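Local atomic coordinates of endoribonuclease ToxN (Pectobacterium atrosepticum, PDB entry 2XDB), a protein that cleaves RNA as the endoribonuclease toxin of a type III toxin-antitoxin system, held in a triangular complex with the ToxI RNA. Residues Leu118-Ile121 with Arg122-Asp126; Asp126-Ala129 with Ser130-Thr134; Thr147-Phe150 with Ser151-Glu154. One frame throughout, in Å; residues are numbered along the deposited sequence.

How the interactions relate
Following the chain from the N terminus, interaction 1 comes at the end of helix 109-123, where the backbone turns at N124 and starts helix 125-140. Interaction 2 takes up that second helix directly: the two share D126, and I121 CG2 packs on I128 CD1 across them. After helix 125-140 a loop leads to interaction 3, which starts helix 150-156 about 17 Å, centre to centre, from interaction 2 and on the other side of the chain's centre from interaction 1. All three are local contacts in series, with none nesting or crossing, and each has side chains resting on strands of the antiparallel sheet.

Interaction 1. Residues Leu118-Ile121 with Arg122-Asp126; sequences LQFI and RANSD
The carbonyl oxygen F120 O is held twice by N124. The side-chain amide donates through ND2 at 3.0 Å to F120 O, arriving from above the carbonyl plane, and the backbone N124 N adds a weak, bent bond. N124 N makes its better bond to I121 O, at 2.9 Å, again from well above the carbonyl plane. With CG anti to the carbonyl carbon of N124 (chi1 -71°), the amide swings back over the F120 ring, where ND2 sits 3.4 Å above one face, offset toward the rim; ring and amide planes stand 51° apart. The F120 ring also meets H72, and L71 of strand 69-73 lies against it.

This is the join between helix 109-123 and helix 125-140. N124 occupies the N-cap position of the second helix, yet its side chain makes no capping bond there and is spent on the last turn of the first. The i to i+4 bonds before it continue the helix: R122 N to L118 O at 2.7 Å, A123 N to Q119 O at 3.2 Å. On the outer surface the R122 chain bends at chi3 (77°) and lays its guanidinium back along the helix, one face over Q119 CA and NH1 3.5 Å from Q119 CG; the guanidinium and the Q119 amide lie in nearly parallel planes. The Q119 side chain itself comes within about 4 Å of a bound cobalt ion.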
loop_
_atom_site.group_PDB
_atom_site.type_symbol
_atom_site.label_atom_id
_atom_site.label_comp_id
_atom_site.label_asym_id
_atom_site.label_seq_id
_atom_site.Cartn_x
_atom_site.Cartn_y
_atom_site.Cartn_z
ATOM N N LEU A 118 3.828 11.582 4.759
ATOM C CA LEU A 118 5.062 10.919 5.194
ATOM C C LEU A 118 5.242 11.125 6.689
ATOM O O LEU A 118 5.560 10.196 7.430
ATOM C CB LEU A 118 6.269 11.499 4.460
ATOM C CG LEU A 118 7.431 10.599 4.058
ATOM C CD1 LEU A 118 8.724 11.374 4.156
ATOM C CD2 LEU A 118 7.504 9.355 4.904
ATOM N N GLN A 119 5.027 12.356 7.132
ATOM C CA GLN A 119 5.294 12.681 8.516
ATOM C C GLN A 119 4.353 11.903 9.404
ATOM O O GLN A 119 4.720 11.492 10.500
ATOM C CB GLN A 119 5.144 14.173 8.779
ATOM C CG GLN A 119 5.710 14.593 10.122
ATOM C CD GLN A 119 5.227 15.957 10.547
ATOM O OE1 GLN A 119 5.004 16.841 9.711
ATOM N NE2 GLN A 119 5.063 16.143 11.850
ATOM N N PHE A 120 3.130 11.696 8.938
ATOM C CA PHE A 120 2.186 10.942 9.743
ATOM C C PHE A 120 2.551 9.458 9.742
ATOM O O PHE A 120 2.647 8.830 10.797
ATOM C CB PHE A 120 0.768 11.150 9.251
ATOM C CG PHE A 120 -0.246 10.460 10.088
ATOM C CD1 PHE A 120 -0.861 9.306 9.642
ATOM C CD2 PHE A 120 -0.566 10.945 11.337
ATOM C CE1 PHE A 120 -1.788 8.661 10.421
ATOM C CE2 PHE A 120 -1.494 10.311 12.116
ATOM C CZ PHE A 120 -2.108 9.166 11.658
ATOM N N ILE A 121 2.760 8.911 8.548
ATOM C CA ILE A 121 3.213 7.536 8.395
ATOM C C ILE A 121 4.468 7.224 9.224
ATOM O O ILE A 121 4.522 6.224 9.935
ATOM C CB ILE A 121 3.516 7.228 6.931
ATOM C CG1 ILE A 121 2.229 7.224 6.104
ATOM C CG2 ILE A 121 4.240 5.927 6.831
ATOM C CD1 ILE A 121 2.451 7.118 4.631
ATOM N N ARG A 122 5.487 8.068 9.120
ATOM C CA ARG A 122 6.713 7.837 9.867
ATOM C C ARG A 122 6.465 7.796 11.380
ATOM O O ARG A 122 6.974 6.936 12.071
ATOM C CB ARG A 122 7.750 8.896 9.538
ATOM C CG ARG A 122 8.965 8.840 10.442
ATOM C CD ARG A 122 10.006 9.910 10.086
ATOM N NE ARG A 122 9.638 11.247 10.551
ATOM C CZ ARG A 122 9.294 12.235 9.731
ATOM N NH1 ARG A 122 8.974 13.425 10.209
ATOM N NH2 ARG A 122 9.278 12.031 8.422
ATOM N N ALA A 123 5.665 8.721 11.887
ATOM C CA ALA A 123 5.355 8.755 13.304
ATOM C C ALA A 123 4.559 7.531 13.719
ATOM O O ALA A 123 4.481 7.208 14.895
ATOM C CB ALA A 123 4.585 10.038 13.655
ATOM N N ASN A 124 3.968 6.844 12.756
ATOM C CA ASN A 124 3.204 5.642 13.063
ATOM C C ASN A 124 3.732 4.380 12.399
ATOM O O ASN A 124 3.016 3.378 12.306
ATOM C CB ASN A 124 1.759 5.839 12.654
ATOM C CG ASN A 124 1.049 6.792 13.548
ATOM O OD1 ASN A 124 0.692 6.439 14.667
ATOM N ND2 ASN A 124 0.846 8.020 13.076
ATOM N N SER A 125 4.978 4.417 11.936
ATOM C CA SER A 125 5.495 3.306 11.165
ATOM C C SER A 125 5.313 1.952 11.876
ATOM O O SER A 125 4.996 0.953 11.236
ATOM C CB SER A 125 6.945 3.546 10.797
ATOM O OG SER A 125 7.761 3.237 11.895
ATOM N N ASP A 126 5.479 1.914 13.191
ATOM C CA ASP A 126 5.383 0.641 13.901
ATOM C C ASP A 126 3.956 0.111 13.956
ATOM O O ASP A 126 3.707 -1.085 13.769
ATOM C CB ASP A 126 5.981 0.749 15.300
ATOM C CG ASP A 126 7.493 0.906 15.273
ATOM O OD1 ASP A 126 8.124 0.487 14.273
ATOM O OD2 ASP A 126 8.057 1.452 16.247
#

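Interaction 2. Residues Asp126-Ala129 with Ser130-Thr134; sequences DKIA and SKSDT. With nucleotides of chain B.
The flat group here is the I128 peptide carbonyl, and S132 grips its oxygen with two donors tilted to opposite sides of the carbonyl plane: S132 N bonds to I128 O at 3.1 Å, S132 OG at 3.0 Å. The hydroxyl gets there because OG lies beside its own backbone N (chi1 -62°), turned back down the helix. Both S132 and I128 are buried, on the side of the helix that rests on V39 of strand 35-42, and the buried hydroxyl is satisfied by I128 O, one turn back.

The stretch is a regular alpha-helical run within helix 125-140, laid on the antiparallel sheet, with S130 N to D126 O, K131 N to K127 O and D133 N to A129 O as its other i to i+4 bonds. One turn apart, K127 and K131 run alongside each other, with K127 CG 3.8 Å from K131 CE; F69 touches both. K131 then bends at chi4, and NZ donates to the backbone oxygens of E63 and S65. Toward the RNA, T134 OG1 lies 3.2 Å from OP1 of U21 in chain B and 3.1 Å from S130 O; its single proton could go to either. T134 CG2 also packs against that phosphate oxygen.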
loop_
_atom_site.group_PDB
_atom_site.type_symbol
_atom_site.label_atom_id
_atom_site.label_comp_id
_atom_site.label_asym_id
_atom_site.label_seq_id
_atom_site.Cartn_x
_atom_site.Cartn_y
_atom_site.Cartn_z
ATOM N N ASP A 126 5.479 1.914 13.191
ATOM C CA ASP A 126 5.383 0.641 13.901
ATOM C C ASP A 126 3.956 0.111 13.956
ATOM O O ASP A 126 3.707 -1.085 13.769
ATOM C CB ASP A 126 5.981 0.749 15.300
ATOM C CG ASP A 126 7.493 0.906 15.273
ATOM O OD1 ASP A 126 8.124 0.487 14.273
ATOM O OD2 ASP A 126 8.057 1.452 16.247
ATOM N N LYS A 127 3.016 1.005 14.215
ATOM C CA LYS A 127 1.618 0.629 14.187
ATOM C C LYS A 127 1.292 0.006 12.834
ATOM O O LYS A 127 0.651 -1.041 12.756
ATOM C CB LYS A 127 0.749 1.848 14.436
ATOM C CG LYS A 127 -0.704 1.526 14.572
ATOM C CD LYS A 127 -1.463 2.718 15.123
ATOM C CE LYS A 127 -0.852 3.221 16.414
ATOM N NZ LYS A 127 -1.719 4.272 17.001
ATOM N N ILE A 128 1.768 0.641 11.768
ATOM C CA ILE A 128 1.495 0.168 10.426
ATOM C C ILE A 128 2.065 -1.221 10.170
ATOM O O ILE A 128 1.379 -2.085 9.633
ATOM C CB ILE A 128 2.016 1.134 9.371
ATOM C CG1 ILE A 128 1.221 2.442 9.429
ATOM C CG2 ILE A 128 1.904 0.492 7.994
ATOM C CD1 ILE A 128 1.880 3.606 8.677
ATOM N N ALA A 129 3.313 -1.441 10.566
ATOM C CA ALA A 129 3.940 -2.742 10.374
ATOM C C ALA A 129 3.250 -3.816 11.208
ATOM O O ALA A 129 3.129 -4.962 10.799
ATOM C CB ALA A 129 5.430 -2.674 10.704
ATOM N N SER A 130 2.793 -3.436 12.389
ATOM C CA SER A 130 2.175 -4.398 13.276
ATOM C C SER A 130 0.811 -4.815 12.750
ATOM O O SER A 130 0.437 -5.978 12.827
ATOM C CB SER A 130 2.061 -3.826 14.676
ATOM O OG SER A 130 1.148 -4.600 15.429
ATOM N N LYS A 131 0.062 -3.865 12.204
ATOM C CA LYS A 131 -1.208 -4.206 11.579
ATOM C C LYS A 131 -0.991 -5.111 10.375
ATOM O O LYS A 131 -1.769 -6.026 10.148
ATOM C CB LYS A 131 -1.965 -2.957 11.162
ATOM C CG LYS A 131 -2.591 -2.207 12.310
ATOM C CD LYS A 131 -3.078 -0.854 11.855
ATOM C CE LYS A 131 -3.738 -0.107 12.986
ATOM N NZ LYS A 131 -5.115 -0.602 13.148
ATOM N N SER A 132 0.069 -4.862 9.609
ATOM C CA SER A 132 0.327 -5.659 8.414
ATOM C C SER A 132 0.596 -7.104 8.798
ATOM O O SER A 132 0.059 -8.026 8.197
ATOM C CB SER A 132 1.501 -5.095 7.622
ATOM O OG SER A 132 1.211 -3.786 7.166
ATOM N N ASP A 133 1.423 -7.286 9.819
ATOM C CA ASP A 133 1.802 -8.608 10.274
ATOM C C ASP A 133 0.575 -9.374 10.751
ATOM O O ASP A 133 0.402 -10.549 10.425
ATOM C CB ASP A 133 2.838 -8.508 11.396
ATOM C CG ASP A 133 3.368 -9.874 11.840
ATOM O OD1 ASP A 133 3.628 -10.731 10.971
ATOM O OD2 ASP A 133 3.537 -10.090 13.062
ATOM N N THR A 134 -0.285 -8.715 11.518
ATOM C CA THR A 134 -1.422 -9.418 12.088
ATOM C C THR A 134 -2.435 -9.702 10.991
ATOM O O THR A 134 -3.128 -10.714 11.015
ATOM C CB THR A 134 -2.086 -8.630 13.230
ATOM O OG1 THR A 134 -1.106 -8.304 14.222
ATOM C CG2 THR A 134 -3.179 -9.455 13.883
ATOM P P U B 21 -0.926 -12.549 15.948
ATOM O OP1 U B 21 -0.819 -11.065 15.848
ATOM O OP2 U B 21 -1.371 -13.321 14.760
ATOM O "O5'" U B 21 0.452 -13.133 16.486
ATOM C "C5'" U B 21 0.612 -14.526 16.729
ATOM C "C4'" U B 21 1.450 -14.819 17.956
ATOM O "O4'" U B 21 2.756 -14.180 17.852
ATOM C "C3'" U B 21 0.868 -14.382 19.301
ATOM O "O3'" U B 21 1.218 -15.352 20.290
ATOM C "C2'" U B 21 1.639 -13.096 19.587
ATOM O "O2'" U B 21 1.685 -12.734 20.948
ATOM C "C1'" U B 21 3.019 -13.474 19.053
ATOM N N1 U B 21 4.040 -12.406 18.830
ATOM C C2 U B 21 3.714 -11.055 18.811
ATOM O O2 U B 21 2.590 -10.612 18.976
ATOM N N3 U B 21 4.780 -10.210 18.587
ATOM C C4 U B 21 6.106 -10.547 18.381
ATOM O O4 U B 21 6.947 -9.663 18.192
ATOM C C5 U B 21 6.362 -11.953 18.414
ATOM C C6 U B 21 5.348 -12.800 18.630
#

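Interaction 3. Residues Thr147-Phe150 with Ser151-Glu154; sequences TCNF and SLLE
S151, in the first turn of helix 150-156, meets N149 through a water: S151 N donates to it at 2.9 Å, and the water gives a weak bond to N149 OD1. L152 comes next, and its N donates to N149 OD1 at 3.2 Å, well above the plane of the carboxamide. N149 is thus the N-cap, and also the centre of an inverse gamma turn; its CG is anti to the backbone N (chi1 -175°), which swings the amide forward over the start of the helix. The L152 side chain crosses that amide obliquely, with CB 3.4 Å from N149 ND2. L153 N makes a nearly straight bond to N149 O at 3.0 Å, and its CD1 packs against C148 CB, 4.0 Å away, in an apolar contact. The loop residues D18 and V21 also touch the L153 side chain.

E154 completes the turn. Its N donates at 2.8 Å to the carbonyl oxygen of F150, whose ring has C148 O over the centre of one face. The extended E154 chain carries OE1 to R136 in a salt bridge and to the hydroxyl of Y47. The asparagine cap satisfies an N-H of the first turn, while the E154 carboxylate ties the short helix to R136 of helix 125-140 and Y47 of strand 45-52, and the arginine nearby would probably favour its ionised form.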
loop_
_atom_site.group_PDB
_atom_site.type_symbol
_atom_site.label_atom_id
_atom_site.label_comp_id
_atom_site.label_asym_id
_atom_site.label_seq_id
_atom_site.Cartn_x
_atom_site.Cartn_y
_atom_site.Cartn_z
ATOM N N THR A 147 -9.338 -10.046 1.212
ATOM C CA THR A 147 -8.005 -9.504 1.001
ATOM C C THR A 147 -7.302 -10.223 -0.144
ATOM O O THR A 147 -7.760 -11.267 -0.600
ATOM C CB THR A 147 -7.152 -9.631 2.269
ATOM O OG1 THR A 147 -6.536 -10.928 2.324
ATOM C CG2 THR A 147 -8.009 -9.413 3.486
ATOM N N CYS A 148 -6.190 -9.666 -0.611
ATOM C CA CYS A 148 -5.367 -10.380 -1.578
ATOM C C CYS A 148 -5.011 -11.716 -0.970
ATOM O O CYS A 148 -4.758 -11.814 0.234
ATOM C CB CYS A 148 -4.073 -9.626 -1.907
ATOM S SG CYS A 148 -4.257 -8.155 -2.936
ATOM N N ASN A 149 -4.982 -12.741 -1.811
ATOM C CA ASN A 149 -4.583 -14.063 -1.383
ATOM C C ASN A 149 -3.066 -14.100 -1.194
ATOM O O ASN A 149 -2.318 -14.464 -2.106
ATOM C CB ASN A 149 -5.038 -15.092 -2.412
ATOM C CG ASN A 149 -4.761 -16.508 -1.984
ATOM O OD1 ASN A 149 -3.985 -16.768 -1.048
ATOM N ND2 ASN A 149 -5.385 -17.449 -2.675
ATOM N N PHE A 150 -2.613 -13.718 -0.005
ATOM C CA PHE A 150 -1.178 -13.587 0.241
ATOM C C PHE A 150 -0.363 -14.856 -0.029
ATOM O O PHE A 150 0.743 -14.772 -0.552
ATOM C CB PHE A 150 -0.911 -13.084 1.649
ATOM C CG PHE A 150 -1.599 -11.795 1.977
ATOM C CD1 PHE A 150 -1.387 -10.667 1.202
ATOM C CD2 PHE A 150 -2.438 -11.705 3.086
ATOM C CE1 PHE A 150 -2.022 -9.462 1.507
ATOM C CE2 PHE A 150 -3.073 -10.510 3.398
ATOM C CZ PHE A 150 -2.862 -9.383 2.606
ATOM N N SER A 151 -0.888 -16.026 0.324
ATOM C CA SER A 151 -0.156 -17.276 0.077
ATOM C C SER A 151 0.030 -17.543 -1.419
ATOM O O SER A 151 1.108 -17.970 -1.856
ATOM C CB SER A 151 -0.866 -18.473 0.706
ATOM O OG SER A 151 -1.146 -18.267 2.079
ATOM N N LEU A 152 -1.025 -17.304 -2.197
ATOM C CA LEU A 152 -0.987 -17.556 -3.629
ATOM C C LEU A 152 0.008 -16.595 -4.287
ATOM O O LEU A 152 0.881 -17.025 -5.046
ATOM C CB LEU A 152 -2.383 -17.383 -4.242
ATOM C CG LEU A 152 -2.800 -18.307 -5.399
ATOM C CD1 LEU A 152 -3.718 -17.609 -6.406
ATOM C CD2 LEU A 152 -1.591 -18.848 -6.097
ATOM N N LEU A 153 -0.127 -15.298 -3.991
ATOM C CA LEU A 153 0.799 -14.302 -4.505
ATOM C C LEU A 153 2.215 -14.677 -4.094
ATOM O O LEU A 153 3.143 -14.639 -4.905
ATOM C CB LEU A 153 0.468 -12.903 -3.983
ATOM C CG LEU A 153 -0.819 -12.259 -4.489
ATOM C CD1 LEU A 153 -0.914 -10.781 -4.082
ATOM C CD2 LEU A 153 -0.898 -12.383 -5.986
ATOM N N GLU A 154 2.392 -15.047 -2.831
ATOM C CA GLU A 154 3.727 -15.384 -2.378
ATOM C C GLU A 154 4.260 -16.569 -3.139
ATOM O O GLU A 154 5.463 -16.727 -3.266
ATOM C CB GLU A 154 3.751 -15.673 -0.884
ATOM C CG GLU A 154 3.712 -14.428 -0.063
ATOM C CD GLU A 154 3.528 -14.718 1.391
ATOM O OE1 GLU A 154 3.045 -13.812 2.099
ATOM O OE2 GLU A 154 3.864 -15.846 1.820
HETATM O O HOH W 1 -3.049 -16.303 2.197
#